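Local atomic coordinates of uracil-DNA glycosylase (Epstein-Barr virus, PDB entry 6LYJ), a protein that belongs to the uracil-DNA glycosylase superfamily and has an alpha/beta fold built round a small parallel four-stranded sheet. Residues 185-191 with 206-212; 62-66 with 152-156. All blocks are in the same frame, centred on the assembly; numbering follows the deposited sequence.

Contact 2 (62-66 with 152-156) closes along the chain before contact 1 (185-191 with 206-212) opens. Their centres lie 27 Å apart on opposite sides of the chain's centre, and their nearest atoms stay about 14 Å from each other. Contact 1 joins two neighbouring parallel strands, 186-190 and 207-211, at one margin of the four-stranded sheet. Contact 2 is a separate two-stranded antiparallel pairing, which ties the segment after helix 42-59 to the one after 145-149, the outermost strand at the other margin. Helix 167-181 touches both: Leu152 of contact 2 packs on it, and its Ser179 bonds His206 of contact 1, so the central sheet and the separate ribbon share one helix.

Contact 1 of 2, residues 185-191 with 206-212; sequences CVFMLWG and HLVLTSQ
Phe187 reaches one face of the His206 imidazole with CE1, 3.7 Å from His206 CG, with His206 CG and Leu207 O at its own edge, near the ring plane. The two rings meet obliquely, their planes 58° apart. Phe187 CG lies anti to the carbonyl carbon (chi1 -64°), which carries the ring back toward His206. At the imidazole edge sits the backbone N of Cys185, and His206 NE2 bonds Ser179 O. At the far end, Ser211 OG approaches the Trp190 ring obliquely, 3.5 Å from CD1; this hydroxyl donates to Gln212 O and also pairs with Asn233. Indole NE1 bonds His235, and Phe230 meets the indole edge-to-face. Between these ends the backbones run parallel in register. Leu189 N gives an almost straight bond to Leu209 O (2.8 Å, 179°), and the bond from Ser211 N to Leu189 O is weak. Gly191 N then bonds Ser211 O at 2.9 Å, just past the strand. Val186 CG1 meets Leu209 CD1 at 3.7 Å on the face shared with Met188 and Trp190; on the other, Leu189 CD1 touches Val208 CG1 at 3.8 Å. This is the parallel pairing of a beta-alpha-beta unit, with helix 191-195 in the connection. Strand 207-211 is outermost in the four-stranded sheet, and strand 85-89 flanks 186-190. Helix 235-245 packs on Val186, Met188, Leu207 and Leu209, while Ile201 and Ala198 of the connecting loop touch Phe187 and Leu189.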
ATOM      1  N   CYS A 185      18.708  11.632  -1.770  1.00 21.34           N
ATOM      2  CA  CYS A 185      17.288  11.322  -1.784  1.00 19.06           C
ATOM      3  C   CYS A 185      16.966  10.426  -0.596  1.00 17.72           C
ATOM      4  O   CYS A 185      17.822   9.677  -0.123  1.00 17.39           O
ATOM      5  CB  CYS A 185      16.893  10.649  -3.103  1.00 17.10           C
ATOM      6  SG  CYS A 185      15.122  10.462  -3.357  1.00 20.00           S
ATOM      7  N   VAL A 186      15.725  10.526  -0.107  1.00 17.61           N
ATOM      8  CA  VAL A 186      15.211   9.651   0.945  1.00 20.07           C
ATOM      9  C   VAL A 186      14.292   8.612   0.316  1.00 18.71           C
ATOM     10  O   VAL A 186      13.476   8.935  -0.558  1.00 17.45           O
ATOM     11  CB  VAL A 186      14.467  10.451   2.034  1.00 22.37           C
ATOM     12  CG1 VAL A 186      13.954   9.519   3.130  1.00 21.01           C
ATOM     13  CG2 VAL A 186      15.361  11.536   2.620  1.00 22.89           C
ATOM     14  N   PHE A 187      14.430   7.360   0.750  1.00 13.56           N
ATOM     15  CA  PHE A 187      13.588   6.253   0.305  1.00 14.35           C
ATOM     16  C   PHE A 187      12.923   5.626   1.524  1.00 14.33           C
ATOM     17  O   PHE A 187      13.612   5.175   2.445  1.00 17.00           O
ATOM     18  CB  PHE A 187      14.401   5.199  -0.457  1.00 15.80           C
ATOM     19  CG  PHE A 187      14.999   5.701  -1.745  1.00 17.91           C
ATOM     20  CD1 PHE A 187      16.133   6.501  -1.738  1.00 22.31           C
ATOM     21  CD2 PHE A 187      14.425   5.373  -2.962  1.00 16.19           C
ATOM     22  CE1 PHE A 187      16.684   6.964  -2.922  1.00 20.98           C
ATOM     23  CE2 PHE A 187      14.969   5.833  -4.149  1.00 17.94           C
ATOM     24  CZ  PHE A 187      16.100   6.628  -4.128  1.00 18.93           C
ATOM     25  N   MET A 188      11.589   5.607   1.536  1.00 12.43           N
ATOM     26  CA  MET A 188      10.816   5.056   2.647  1.00 20.16           C
ATOM     27  C   MET A 188      10.210   3.728   2.200  1.00 17.25           C
ATOM     28  O   MET A 188       9.312   3.704   1.351  1.00 15.97           O
ATOM     29  CB  MET A 188       9.730   6.029   3.104  1.00 21.03           C
ATOM     30  CG  MET A 188      10.238   7.401   3.551  1.00 22.51           C
ATOM     31  SD  MET A 188       8.881   8.455   4.103  1.00 19.59           S
ATOM     32  CE  MET A 188       9.744   9.951   4.583  1.00 18.07           C
ATOM     33  N   LEU A 189      10.696   2.633   2.780  1.00 15.24           N
ATOM     34  CA  LEU A 189      10.286   1.277   2.423  1.00 18.79           C
ATOM     35  C   LEU A 189       9.545   0.660   3.607  1.00 21.62           C
ATOM     36  O   LEU A 189      10.166   0.313   4.618  1.00 17.02           O
ATOM     37  CB  LEU A 189      11.504   0.440   2.032  1.00 19.25           C
ATOM     38  CG  LEU A 189      12.457   1.122   1.041  1.00 16.57           C
ATOM     39  CD1 LEU A 189      13.651   0.242   0.694  1.00 17.81           C
ATOM     40  CD2 LEU A 189      11.706   1.506  -0.217  1.00 15.62           C
ATOM     41  N   TRP A 190       8.225   0.519   3.479  1.00 12.15           N
ATOM     42  CA  TRP A 190       7.368   0.033   4.559  1.00 12.46           C
ATOM     43  C   TRP A 190       6.874  -1.373   4.235  1.00 14.12           C
ATOM     44  O   TRP A 190       6.184  -1.573   3.232  1.00 16.80           O
ATOM     45  CB  TRP A 190       6.177   0.968   4.763  1.00 12.26           C
ATOM     46  CG  TRP A 190       6.560   2.390   5.027  1.00 16.22           C
ATOM     47  CD1 TRP A 190       7.640   2.829   5.732  1.00 17.23           C
ATOM     48  CD2 TRP A 190       5.866   3.561   4.582  1.00 16.11           C
ATOM     49  NE1 TRP A 190       7.661   4.202   5.759  1.00 15.91           N
ATOM     50  CE2 TRP A 190       6.583   4.677   5.061  1.00 18.31           C
ATOM     51  CE3 TRP A 190       4.709   3.775   3.826  1.00 16.86           C
ATOM     52  CZ2 TRP A 190       6.180   5.990   4.810  1.00 14.25           C
ATOM     53  CZ3 TRP A 190       4.311   5.081   3.577  1.00 16.21           C
ATOM     54  CH2 TRP A 190       5.044   6.170   4.071  1.00 13.67           C
ATOM     55  N   GLY A 191       7.200  -2.335   5.096  1.00 17.66           N
ATOM     56  CA  GLY A 191       6.790  -3.709   4.892  1.00 13.87           C
ATOM     57  C   GLY A 191       7.795  -4.511   4.080  1.00 15.71           C
ATOM     58  O   GLY A 191       8.785  -3.995   3.558  1.00 13.33           O
ATOM     59  N   HIS A 206      22.185   7.704  -0.294  1.00 22.71           N
ATOM     60  CA  HIS A 206      20.806   8.005   0.043  1.00 21.16           C
ATOM     61  C   HIS A 206      20.443   7.443   1.410  1.00 21.54           C
ATOM     62  O   HIS A 206      21.039   6.470   1.886  1.00 19.22           O
ATOM     63  CB  HIS A 206      19.862   7.453  -1.030  1.00 16.00           C
ATOM     64  CG  HIS A 206      20.203   7.911  -2.413  1.00 20.12           C
ATOM     65  ND1 HIS A 206      20.275   9.244  -2.757  1.00 20.27           N
ATOM     66  CD2 HIS A 206      20.509   7.215  -3.534  1.00 19.15           C
ATOM     67  CE1 HIS A 206      20.601   9.350  -4.033  1.00 20.15           C
ATOM     68  NE2 HIS A 206      20.749   8.134  -4.528  1.00 20.51           N
ATOM     69  N   LEU A 207      19.454   8.072   2.034  1.00 21.24           N
ATOM     70  CA  LEU A 207      18.913   7.609   3.302  1.00 20.44           C
ATOM     71  C   LEU A 207      17.802   6.609   3.008  1.00 20.94           C
ATOM     72  O   LEU A 207      16.793   6.958   2.386  1.00 17.60           O
ATOM     73  CB  LEU A 207      18.382   8.778   4.126  1.00 19.46           C
ATOM     74  CG  LEU A 207      17.730   8.414   5.457  1.00 22.87           C
ATOM     75  CD1 LEU A 207      18.724   7.661   6.329  1.00 24.38           C
ATOM     76  CD2 LEU A 207      17.216   9.659   6.168  1.00 20.36           C
ATOM     77  N   VAL A 208      17.987   5.371   3.445  1.00 17.65           N
ATOM     78  CA  VAL A 208      16.991   4.327   3.247  1.00 20.09           C
ATOM     79  C   VAL A 208      16.337   4.057   4.594  1.00 17.75           C
ATOM     80  O   VAL A 208      16.976   3.537   5.516  1.00 18.16           O
ATOM     81  CB  VAL A 208      17.614   3.057   2.654  1.00 21.06           C
ATOM     82  CG1 VAL A 208      16.553   1.980   2.466  1.00 16.40           C
ATOM     83  CG2 VAL A 208      18.303   3.386   1.335  1.00 17.32           C
ATOM     84  N   LEU A 209      15.068   4.433   4.713  1.00 17.13           N
ATOM     85  CA  LEU A 209      14.297   4.257   5.935  1.00 18.02           C
ATOM     86  C   LEU A 209      13.366   3.063   5.773  1.00 21.08           C
ATOM     87  O   LEU A 209      12.614   2.984   4.795  1.00 19.16           O
ATOM     88  CB  LEU A 209      13.492   5.518   6.257  1.00 19.39           C
ATOM     89  CG  LEU A 209      14.294   6.816   6.398  1.00 22.70           C
ATOM     90  CD1 LEU A 209      13.369   8.022   6.476  1.00 21.59           C
ATOM     91  CD2 LEU A 209      15.182   6.747   7.633  1.00 16.24           C
ATOM     92  N   THR A 210      13.421   2.138   6.727  1.00 16.96           N
ATOM     93  CA  THR A 210      12.607   0.935   6.681  1.00 20.40           C
ATOM     94  C   THR A 210      11.828   0.790   7.978  1.00 22.90           C
ATOM     95  O   THR A 210      12.264   1.244   9.041  1.00 23.98           O
ATOM     96  CB  THR A 210      13.455  -0.326   6.460  1.00 19.13           C
ATOM     97  OG1 THR A 210      14.308  -0.527   7.591  1.00 22.89           O
ATOM     98  CG2 THR A 210      14.307  -0.195   5.205  1.00 16.65           C
ATOM     99  N   SER A 211      10.669   0.150   7.876  1.00 23.44           N
ATOM    100  CA  SER A 211       9.853  -0.195   9.035  1.00 22.71           C
ATOM    101  C   SER A 211       8.793  -1.185   8.576  1.00 23.09           C
ATOM    102  O   SER A 211       8.689  -1.512   7.389  1.00 22.42           O
ATOM    103  CB  SER A 211       9.214   1.042   9.672  1.00 18.84           C
ATOM    104  OG  SER A 211       8.104   1.492   8.915  1.00 19.94           O
ATOM    105  N   GLN A 212       7.997  -1.655   9.532  1.00 19.24           N
ATOM    106  CA  GLN A 212       6.817  -2.429   9.190  1.00 19.03           C
ATOM    107  C   GLN A 212       5.821  -1.570   8.418  1.00 16.88           C
ATOM    108  O   GLN A 212       5.889  -0.338   8.413  1.00 19.91           O
ATOM    109  CB  GLN A 212       6.159  -2.995  10.445  1.00 22.22           C
ATOM    110  CG  GLN A 212       6.892  -4.184  11.024  1.00 29.30           C
ATOM    111  CD  GLN A 212       6.143  -4.808  12.177  1.00 38.17           C
ATOM    112  OE1 GLN A 212       5.414  -4.129  12.896  1.00 40.60           O
ATOM    113  NE2 GLN A 212       6.311  -6.111  12.354  1.00 39.08           N
TER

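Contact 2 of 2, residues 62-66 with 152-156; sequences ATVYP and LTVQK
Tyr65 and Val154 form a hydrogen-bonded antiparallel pair: Tyr65 N donates to Val154 O at 2.8 Å in a nearly straight bond (176°), and Val154 N returns one to Tyr65 O that is more bent (140°). A third backbone bond runs from Lys156 N to Thr63 O, 2.9 Å long and straight at the hydrogen, although the donor is tilted 31° from the carbonyl plane. Val64 and Gln155 make the non-hydrogen-bonded pair between them. There the backbones draw closer, and Val64 CA contributes a CA-H...O contact to Val154 O. Strands 64-65 and 154-155 thus make a short two-stranded antiparallel ribbon, distinct from the parallel sheet, that joins the segment that follows helix 42-59 to one 86 residues further along the chain. A cis peptide bond precedes Pro66 at the end of the pairing, where Pro66 CD lies 3.4 Å from Leu152 O. Packing on the Tyr65 and Val154 face is led by Lys156, whose extended chain, with CG anti to the backbone N, runs beside the tyrosine in the same direction: its CB is 3.5 Å from Tyr65 CE2, and CD comes near the phenolic OH. Thr63 CB touches Lys156 CB at 3.7 Å, the two side chains crossing at a slant. On the Val64 and Gln155 face, Ala62 CB lies against the Gln155 amide, 3.8 Å from NE2, and Val64 CG1 meets Thr153 CB at 4.0 Å; Thr153 OG1 is held by Trp167 and His162, and Val55 and Arg59 of helix 42-59 touch the same threonine.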
ATOM      1  N   ALA A  62     -11.908  -6.057 -19.290  1.00 32.66           N
ATOM      2  CA  ALA A  62     -12.296  -5.863 -17.900  1.00 31.17           C
ATOM      3  C   ALA A  62     -11.963  -4.438 -17.487  1.00 30.53           C
ATOM      4  O   ALA A  62     -11.241  -3.718 -18.181  1.00 27.66           O
ATOM      5  CB  ALA A  62     -11.602  -6.872 -16.979  1.00 32.50           C
ATOM      6  N   THR A  63     -12.496  -4.045 -16.330  1.00 28.52           N
ATOM      7  CA  THR A  63     -12.197  -2.740 -15.758  1.00 25.21           C
ATOM      8  C   THR A  63     -10.798  -2.743 -15.160  1.00 22.21           C
ATOM      9  O   THR A  63     -10.464  -3.609 -14.345  1.00 19.25           O
ATOM     10  CB  THR A  63     -13.220  -2.374 -14.682  1.00 23.61           C
ATOM     11  OG1 THR A  63     -14.547  -2.558 -15.189  1.00 26.01           O
ATOM     12  CG2 THR A  63     -13.039  -0.925 -14.253  1.00 23.26           C
ATOM     13  N   VAL A  64      -9.989  -1.762 -15.556  1.00 23.78           N
ATOM     14  CA  VAL A  64      -8.612  -1.629 -15.099  1.00 21.37           C
ATOM     15  C   VAL A  64      -8.438  -0.252 -14.471  1.00 20.01           C
ATOM     16  O   VAL A  64      -8.891   0.755 -15.028  1.00 17.72           O
ATOM     17  CB  VAL A  64      -7.617  -1.835 -16.262  1.00 19.23           C
ATOM     18  CG1 VAL A  64      -6.183  -1.589 -15.801  1.00 15.60           C
ATOM     19  CG2 VAL A  64      -7.765  -3.237 -16.848  1.00 14.12           C
ATOM     20  N   TYR A  65      -7.776  -0.212 -13.313  1.00 16.71           N
ATOM     21  CA  TYR A  65      -7.518   1.023 -12.593  1.00 19.07           C
ATOM     22  C   TYR A  65      -6.019   1.285 -12.494  1.00 20.27           C
ATOM     23  O   TYR A  65      -5.232   0.342 -12.373  1.00 19.10           O
ATOM     24  CB  TYR A  65      -8.107   0.983 -11.171  1.00 18.93           C
ATOM     25  CG  TYR A  65      -9.606   0.810 -11.104  1.00 20.84           C
ATOM     26  CD1 TYR A  65     -10.459   1.705 -11.738  1.00 22.50           C
ATOM     27  CD2 TYR A  65     -10.170  -0.244 -10.398  1.00 21.91           C
ATOM     28  CE1 TYR A  65     -11.836   1.556 -11.669  1.00 19.78           C
ATOM     29  CE2 TYR A  65     -11.540  -0.405 -10.326  1.00 21.53           C
ATOM     30  CZ  TYR A  65     -12.369   0.500 -10.963  1.00 23.08           C
ATOM     31  OH  TYR A  65     -13.735   0.339 -10.897  1.00 24.07           O
ATOM     32  N   PRO A  66      -5.589   2.553 -12.570  1.00 22.99           N
ATOM     33  CA  PRO A  66      -6.472   3.665 -12.934  1.00 20.28           C
ATOM     34  C   PRO A  66      -6.653   3.727 -14.450  1.00 17.64           C
ATOM     35  O   PRO A  66      -6.248   2.786 -15.142  1.00 14.93           O
ATOM     36  CB  PRO A  66      -5.733   4.893 -12.403  1.00 24.86           C
ATOM     37  CG  PRO A  66      -4.303   4.495 -12.366  1.00 24.58           C
ATOM     38  CD  PRO A  66      -4.243   3.006 -12.178  1.00 23.13           C
ATOM     39  N   LEU A 152       1.663  -0.614 -11.541  1.00 15.69           N
ATOM     40  CA  LEU A 152       0.998   0.636 -11.893  1.00 18.35           C
ATOM     41  C   LEU A 152      -0.455   0.463 -12.321  1.00 16.08           C
ATOM     42  O   LEU A 152      -1.166   1.468 -12.439  1.00 16.43           O
ATOM     43  CB  LEU A 152       1.776   1.364 -13.002  1.00 10.38           C
ATOM     44  CG  LEU A 152       3.157   1.880 -12.587  1.00 16.70           C
ATOM     45  CD1 LEU A 152       3.875   2.566 -13.744  1.00 15.02           C
ATOM     46  CD2 LEU A 152       3.052   2.810 -11.390  1.00 15.98           C
ATOM     47  N   THR A 153      -0.918  -0.766 -12.549  1.00 10.65           N
ATOM     48  CA  THR A 153      -2.313  -1.004 -12.890  1.00 16.43           C
ATOM     49  C   THR A 153      -2.836  -2.191 -12.090  1.00 15.80           C
ATOM     50  O   THR A 153      -2.068  -2.954 -11.499  1.00 13.97           O
ATOM     51  CB  THR A 153      -2.498  -1.242 -14.402  1.00 17.64           C
ATOM     52  OG1 THR A 153      -1.635  -2.301 -14.832  1.00 16.07           O
ATOM     53  CG2 THR A 153      -2.181   0.027 -15.195  1.00 11.46           C
ATOM     54  N   VAL A 154      -4.160  -2.330 -12.063  1.00 13.63           N
ATOM     55  CA  VAL A 154      -4.805  -3.452 -11.389  1.00 16.04           C
ATOM     56  C   VAL A 154      -6.195  -3.638 -11.988  1.00 20.36           C
ATOM     57  O   VAL A 154      -6.871  -2.666 -12.335  1.00 18.51           O
ATOM     58  CB  VAL A 154      -4.856  -3.231  -9.858  1.00 14.05           C
ATOM     59  CG1 VAL A 154      -5.745  -2.037  -9.503  1.00 15.21           C
ATOM     60  CG2 VAL A 154      -5.312  -4.495  -9.141  1.00 13.11           C
ATOM     61  N   GLN A 155      -6.618  -4.895 -12.115  1.00 23.42           N
ATOM     62  CA  GLN A 155      -7.988  -5.183 -12.518  1.00 23.77           C
ATOM     63  C   GLN A 155      -8.931  -4.964 -11.340  1.00 20.56           C
ATOM     64  O   GLN A 155      -8.595  -5.278 -10.194  1.00 19.35           O
ATOM     65  CB  GLN A 155      -8.114  -6.614 -13.045  1.00 25.94           C
ATOM     66  CG  GLN A 155      -9.498  -6.938 -13.608  1.00 28.70           C
ATOM     67  CD  GLN A 155      -9.640  -8.380 -14.070  1.00 29.57           C
ATOM     68  OE1 GLN A 155      -8.695  -8.981 -14.582  1.00 29.20           O
ATOM     69  NE2 GLN A 155     -10.833  -8.937 -13.898  1.00 29.27           N
ATOM     70  N   LYS A 156     -10.099  -4.392 -11.628  1.00 20.47           N
ATOM     71  CA  LYS A 156     -11.107  -4.124 -10.607  1.00 21.73           C
ATOM     72  C   LYS A 156     -11.356  -5.340  -9.722  1.00 25.06           C
ATOM     73  O   LYS A 156     -11.600  -6.443 -10.213  1.00 28.54           O
ATOM     74  CB  LYS A 156     -12.411  -3.689 -11.276  1.00 22.08           C
ATOM     75  CG  LYS A 156     -13.615  -3.672 -10.349  1.00 28.03           C
ATOM     76  CD  LYS A 156     -14.881  -3.337 -11.117  1.00 35.02           C
ATOM     77  CE  LYS A 156     -16.119  -3.496 -10.246  1.00 40.39           C
ATOM     78  NZ  LYS A 156     -17.370  -3.413 -11.051  1.00 43.85           N
TER